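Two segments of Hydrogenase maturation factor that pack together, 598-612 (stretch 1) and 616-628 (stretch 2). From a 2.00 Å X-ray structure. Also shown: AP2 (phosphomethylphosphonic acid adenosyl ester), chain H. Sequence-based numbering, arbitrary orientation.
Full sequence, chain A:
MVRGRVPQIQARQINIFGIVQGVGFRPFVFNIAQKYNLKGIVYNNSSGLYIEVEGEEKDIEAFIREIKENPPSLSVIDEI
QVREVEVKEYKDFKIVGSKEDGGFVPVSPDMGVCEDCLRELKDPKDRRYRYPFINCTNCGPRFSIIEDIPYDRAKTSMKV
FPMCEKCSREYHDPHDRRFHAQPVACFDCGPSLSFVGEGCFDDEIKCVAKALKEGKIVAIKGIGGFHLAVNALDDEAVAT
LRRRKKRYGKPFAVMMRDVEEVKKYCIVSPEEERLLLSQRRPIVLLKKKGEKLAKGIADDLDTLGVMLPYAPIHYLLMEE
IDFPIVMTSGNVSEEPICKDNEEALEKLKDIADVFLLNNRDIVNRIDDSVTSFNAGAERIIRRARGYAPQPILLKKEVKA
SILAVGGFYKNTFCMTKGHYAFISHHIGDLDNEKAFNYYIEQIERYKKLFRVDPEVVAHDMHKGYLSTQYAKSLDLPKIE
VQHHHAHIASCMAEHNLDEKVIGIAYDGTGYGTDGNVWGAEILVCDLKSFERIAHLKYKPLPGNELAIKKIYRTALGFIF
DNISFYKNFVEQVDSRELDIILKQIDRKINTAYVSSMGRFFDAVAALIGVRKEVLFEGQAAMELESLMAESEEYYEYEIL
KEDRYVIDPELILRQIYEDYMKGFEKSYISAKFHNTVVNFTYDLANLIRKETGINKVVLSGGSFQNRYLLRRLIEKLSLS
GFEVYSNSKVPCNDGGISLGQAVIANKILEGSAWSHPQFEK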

# COMPACT_ATOMS: atom_id res chain seq x y z
N GLY A 598 -11.21 -8.98 15.38
CA GLY A 598 -10.63 -7.77 15.99
C GLY A 598 -11.11 -7.52 17.42
O GLY A 598 -10.31 -7.23 18.32
N ARG A 599 -12.42 -7.62 17.63
CA ARG A 599 -12.98 -7.42 18.97
C ARG A 599 -12.58 -8.56 19.90
O ARG A 599 -12.37 -8.34 21.09
N PHE A 600 -12.50 -9.78 19.36
CA PHE A 600 -12.01 -10.93 20.14
C PHE A 600 -10.61 -10.62 20.68
O PHE A 600 -10.35 -10.75 21.90
N PHE A 601 -9.71 -10.17 19.80
CA PHE A 601 -8.38 -9.73 20.23
C PHE A 601 -8.44 -8.64 21.29
O PHE A 601 -7.74 -8.72 22.29
N ASP A 602 -9.30 -7.63 21.08
CA ASP A 602 -9.42 -6.53 22.07
C ASP A 602 -9.91 -7.03 23.43
O ASP A 602 -9.42 -6.59 24.48
N ALA A 603 -10.87 -7.96 23.41
CA ALA A 603 -11.38 -8.57 24.66
C ALA A 603 -10.27 -9.29 25.45
O ALA A 603 -10.16 -9.15 26.68
N VAL A 604 -9.45 -10.08 24.75
CA VAL A 604 -8.30 -10.75 25.37
C VAL A 604 -7.31 -9.74 25.94
O VAL A 604 -6.88 -9.88 27.10
N ALA A 605 -6.96 -8.72 25.16
CA ALA A 605 -5.96 -7.74 25.61
C ALA A 605 -6.41 -7.03 26.91
O ALA A 605 -5.60 -6.85 27.84
N ALA A 606 -7.69 -6.67 26.96
CA ALA A 606 -8.28 -6.01 28.14
C ALA A 606 -8.31 -6.94 29.36
O ALA A 606 -7.99 -6.54 30.47
N LEU A 607 -8.70 -8.19 29.12
CA LEU A 607 -8.88 -9.17 30.18
C LEU A 607 -7.57 -9.53 30.84
O LEU A 607 -7.53 -9.74 32.05
N ILE A 608 -6.49 -9.61 30.06
CA ILE A 608 -5.19 -9.92 30.66
C ILE A 608 -4.37 -8.67 30.97
O ILE A 608 -3.17 -8.76 31.26
N GLY A 609 -5.02 -7.52 30.92
CA GLY A 609 -4.40 -6.27 31.36
C GLY A 609 -3.28 -5.74 30.47
O GLY A 609 -2.39 -5.05 30.96
N VAL A 610 -3.34 -6.02 29.19
CA VAL A 610 -2.42 -5.43 28.24
C VAL A 610 -2.67 -3.94 28.13
O VAL A 610 -1.78 -3.17 28.20
N ARG A 611 -3.91 -3.58 27.95
CA ARG A 611 -4.40 -2.20 27.86
C ARG A 611 -5.89 -2.20 28.22
O ARG A 611 -6.57 -3.20 28.01
N LYS A 612 -6.40 -1.09 28.75
CA LYS A 612 -7.85 -0.96 28.93
C LYS A 612 -8.42 0.03 27.93
O LYS A 612 -9.61 -0.01 27.62
N PHE A 616 -5.50 4.17 19.00
CA PHE A 616 -5.87 3.91 17.61
C PHE A 616 -6.40 2.50 17.46
O PHE A 616 -6.06 1.61 18.23
N GLU A 617 -7.25 2.31 16.46
CA GLU A 617 -7.90 1.04 16.19
C GLU A 617 -6.84 -0.03 15.90
O GLU A 617 -5.97 0.16 15.05
N GLY A 618 -6.89 -1.15 16.62
CA GLY A 618 -5.97 -2.25 16.37
C GLY A 618 -4.73 -2.23 17.26
O GLY A 618 -3.98 -3.20 17.29
N GLN A 619 -4.52 -1.13 17.97
CA GLN A 619 -3.35 -0.99 18.83
C GLN A 619 -3.22 -2.17 19.78
O GLN A 619 -2.14 -2.75 19.93
N ALA A 620 -4.32 -2.53 20.43
CA ALA A 620 -4.29 -3.60 21.43
C ALA A 620 -3.97 -4.93 20.76
O ALA A 620 -3.23 -5.73 21.31
N ALA A 621 -4.46 -5.15 19.55
CA ALA A 621 -4.15 -6.42 18.87
C ALA A 621 -2.66 -6.52 18.48
O ALA A 621 -2.06 -7.59 18.57
N MET A 622 -2.08 -5.40 18.07
CA MET A 622 -0.66 -5.32 17.76
C MET A 622 0.21 -5.58 18.98
O MET A 622 1.21 -6.28 18.90
N GLU A 623 -0.18 -5.02 20.12
CA GLU A 623 0.62 -5.22 21.34
C GLU A 623 0.55 -6.67 21.81
O GLU A 623 1.56 -7.23 22.22
N LEU A 624 -0.64 -7.26 21.71
CA LEU A 624 -0.85 -8.66 22.08
C LEU A 624 0.03 -9.60 21.24
O LEU A 624 0.67 -10.50 21.78
N GLU A 625 0.09 -9.34 19.93
CA GLU A 625 0.96 -10.10 19.04
C GLU A 625 2.44 -9.91 19.37
O GLU A 625 3.21 -10.88 19.40
N SER A 626 2.84 -8.67 19.65
CA SER A 626 4.24 -8.36 19.93
C SER A 626 4.80 -9.04 21.17
O SER A 626 5.99 -9.32 21.24
N LEU A 627 3.95 -9.30 22.15
CA LEU A 627 4.45 -9.85 23.42
C LEU A 627 4.42 -11.38 23.48
O LEU A 627 4.85 -11.98 24.48
N MET A 628 3.93 -12.02 22.43
CA MET A 628 3.69 -13.47 22.50
C MET A 628 4.95 -14.32 22.68
O MET A 628 6.02 -13.99 22.16

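What polar contacts tie the two stretches together most firmly? The strongest is the salt bridge between Arg-611 and Glu-623, in which Arg-611 NE donates a hydrogen bond to Glu-623 OE2 at 2.9 Å. Both side chains point toward the opposing stretch: Arg-611 extends through t chi2 and t chi3, and Glu-623 reaches out from the helix with m chi1 and t chi2. At the other end of the contact, Arg-599 NH2 lies 3.3 Å from Glu-617 OE1. This salt bridge rests on charge alone, because the oxygen sits well out of the guanidinium plane and no N-H points at it.

How does Arg-599 reach Glu-617 when its CA-to-CB bond points away? Its m, m, p rotamer folds the chain back so that the guanidinium comes nearer, and Asp-602, one helical turn on, holds it there. Arg-599 NH2 and NE donate to Asp-602 OD2 at 2.8 and 3.2 Å. The other carboxylate oxygen, Asp-602 OD1, accepts a hydrogen bond from water 1 at 2.8 Å. That water in turn accepts from Ala-620 N at 3.0 Å and, weakly, from Gly-618 N at 3.3 Å, so it links the acid to the start of helix 619-626, where Gly-618 is the N-cap residue.

What fills the space between the helices? Their axes approach to 8.5 Å and cross at 66°, and small residues lie where they meet: Ala-605 CB is 3.8 Å from Ala-620 CB. Leu-624 (t, p) has the largest area covered by the other stretch. Its CD2 lies 3.8 Å from both Phe-601 CD1 and Val-604 CG1, while its CD1 is 4.0 Å from Ile-608 CD1 and 4.2 Å from Val-610 CG2. Val-610 (t) extends the apolar surface beyond helix 598-607, with its CG2 also 4.0 Å from Leu-627 CD2.

Where does the bound AP2 enter the contact? The adenine lies beside Phe-601 and Ala-621, whose own contact is 3.8 Å from Phe-601 CD1 to Ala-621 CB. AP2 C2 sits over one face of the Phe-601 ring, 3.6 Å from CE1, and AP2 N3 is 3.5 Å from Ala-621 CB. AP2 N6 donates a 2.8 Å hydrogen bond to Glu-625 OE1, which fixes the base against the second helix. Near the ribose, Gly-598 CA is 3.3 Å from AP2 O2', and a CB on this residue would clash with that oxygen.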

# COMPACT_ATOMS: atom_id res chain seq x y z
CB ARG A 599 -14.52 -7.26 18.94
CG ARG A 599 -15.07 -6.06 18.10
CD ARG A 599 -14.67 -4.65 18.60
NE ARG A 599 -13.25 -4.39 18.39
CZ ARG A 599 -12.71 -3.94 17.26
NH1 ARG A 599 -13.47 -3.65 16.20
NH2 ARG A 599 -11.39 -3.78 17.18
CB PHE A 600 -12.02 -12.22 19.28
CG PHE A 600 -11.96 -13.52 20.06
CD1 PHE A 600 -11.89 -13.56 21.45
CD2 PHE A 600 -11.91 -14.74 19.36
CE1 PHE A 600 -11.83 -14.79 22.15
CE2 PHE A 600 -11.84 -15.97 20.04
CZ PHE A 600 -11.80 -15.99 21.45
CB PHE A 601 -7.53 -9.26 19.03
CG PHE A 601 -6.68 -10.36 18.44
CD1 PHE A 601 -5.29 -10.32 18.58
CD2 PHE A 601 -7.26 -11.42 17.75
CE1 PHE A 601 -4.48 -11.33 18.02
CE2 PHE A 601 -6.47 -12.44 17.18
CZ PHE A 601 -5.08 -12.40 17.33
CB ASP A 602 -10.34 -5.42 21.57
CG ASP A 602 -9.70 -4.57 20.47
OD1 ASP A 602 -8.48 -4.70 20.22
OD2 ASP A 602 -10.44 -3.79 19.84
CB ALA A 603 -12.54 -9.54 24.34
CB VAL A 604 -7.56 -11.67 24.37
CG1 VAL A 604 -6.27 -12.25 25.00
CG2 VAL A 604 -8.49 -12.79 23.89
CB ALA A 605 -5.65 -6.73 24.52
CB ALA A 606 -9.69 -5.51 27.81
CB LEU A 607 -9.55 -10.44 29.66
CG LEU A 607 -11.08 -10.34 29.57
CD1 LEU A 607 -11.66 -11.51 28.77
CD2 LEU A 607 -11.70 -10.28 30.97
CB ILE A 608 -4.41 -11.01 29.90
CG1 ILE A 608 -3.92 -10.50 28.53
CG2 ILE A 608 -5.31 -12.26 29.72
CD1 ILE A 608 -2.98 -11.48 27.83
CB VAL A 610 -2.53 -6.10 26.88
CG1 VAL A 610 -1.77 -5.37 25.81
CG2 VAL A 610 -2.05 -7.48 26.95
CB ARG A 611 -4.23 -1.66 26.43
CG ARG A 611 -2.92 -0.90 26.22
CD ARG A 611 -2.82 -0.27 24.85
NE ARG A 611 -1.65 0.62 24.80
CZ ARG A 611 -1.71 1.95 24.89
NH1 ARG A 611 -2.89 2.56 25.01
NH2 ARG A 611 -0.60 2.67 24.85
CB LYS A 612 -8.21 -0.54 30.36
CG LYS A 612 -7.73 -1.50 31.45
CD LYS A 612 -8.88 -1.94 32.38
CE LYS A 612 -9.40 -0.80 33.26
NZ LYS A 612 -10.66 -1.18 33.97
CB PHE A 616 -4.68 4.17 16.66
CG PHE A 616 -3.47 3.29 16.91
CD1 PHE A 616 -2.48 3.69 17.80
CD2 PHE A 616 -3.30 2.09 16.22
CE1 PHE A 616 -1.36 2.89 18.02
CE2 PHE A 616 -2.17 1.28 16.44
CZ PHE A 616 -1.20 1.69 17.35
CB GLU A 617 -8.85 1.22 14.99
CG GLU A 617 -9.64 -0.01 14.53
CD GLU A 617 -10.95 -0.22 15.28
OE1 GLU A 617 -10.90 -0.62 16.47
OE2 GLU A 617 -12.03 -0.01 14.67
CB GLN A 619 -3.38 0.32 19.62
CG GLN A 619 -2.20 0.48 20.60
CD GLN A 619 -2.19 1.82 21.32
OE1 GLN A 619 -1.14 2.30 21.74
NE2 GLN A 619 -3.36 2.41 21.47
CB ALA A 620 -5.62 -3.67 22.19
CB ALA A 621 -5.07 -6.65 17.67
CB MET A 622 -0.33 -3.94 17.15
CG MET A 622 -0.99 -3.73 15.78
SD MET A 622 -0.86 -2.02 15.19
CE MET A 622 0.89 -1.98 14.79
CB GLU A 623 0.19 -4.25 22.43
CG GLU A 623 0.50 -2.78 22.08
CD GLU A 623 0.20 -1.81 23.21
OE1 GLU A 623 -0.06 -2.28 24.35
OE2 GLU A 623 0.23 -0.59 22.97
CB LEU A 624 -2.34 -9.01 21.95
CG LEU A 624 -2.87 -10.32 22.52
CD1 LEU A 624 -2.57 -10.45 24.02
CD2 LEU A 624 -4.38 -10.45 22.24
CB GLU A 625 0.71 -9.73 17.56
CG GLU A 625 1.53 -10.61 16.57
CD GLU A 625 1.62 -10.05 15.14
OE1 GLU A 625 1.04 -8.98 14.86
OE2 GLU A 625 2.30 -10.67 14.30
CB SER A 626 4.47 -6.85 20.07
OG SER A 626 4.26 -6.22 18.81
CB LEU A 627 3.72 -9.22 24.61
CG LEU A 627 2.19 -9.35 24.66
CD1 LEU A 627 1.77 -10.73 25.17
CD2 LEU A 627 1.60 -8.25 25.55
CB MET A 628 2.79 -13.95 21.35
CG MET A 628 3.46 -14.38 20.08
SD MET A 628 2.23 -15.32 19.11
CE MET A 628 2.79 -16.96 19.44
PB AP2 H . -12.48 -3.30 9.29
O1B AP2 H . -12.24 -4.05 10.58
O2B AP2 H . -12.94 -4.12 8.12
O3B AP2 H . -13.26 -2.03 9.52
C3A AP2 H . -10.82 -2.72 8.86
PA AP2 H . -9.64 -4.02 8.41
O1A AP2 H . -8.48 -3.18 7.88
O2A AP2 H . -10.18 -5.15 7.57
O5' AP2 H . -9.23 -4.70 9.82
C5' AP2 H . -8.45 -3.93 10.72
C4' AP2 H . -8.54 -4.65 12.05
O4' AP2 H . -7.75 -5.83 12.00
C3' AP2 H . -7.98 -3.83 13.20
O3' AP2 H . -8.92 -2.85 13.64
C2' AP2 H . -7.72 -4.94 14.20
O2' AP2 H . -8.97 -5.21 14.85
C1' AP2 H . -7.28 -6.12 13.33
N9 AP2 H . -5.80 -6.20 13.42
C8 AP2 H . -4.89 -5.29 12.99
N7 AP2 H . -3.62 -5.67 13.28
C5 AP2 H . -3.69 -6.86 13.91
C6 AP2 H . -2.73 -7.83 14.50
N6 AP2 H . -1.39 -7.60 14.46
N1 AP2 H . -3.24 -8.94 15.09
C2 AP2 H . -4.56 -9.21 15.12
N3 AP2 H . -5.49 -8.37 14.62
C4 AP2 H . -5.12 -7.20 14.01
O HOH W 1 -7.18 -2.26 19.75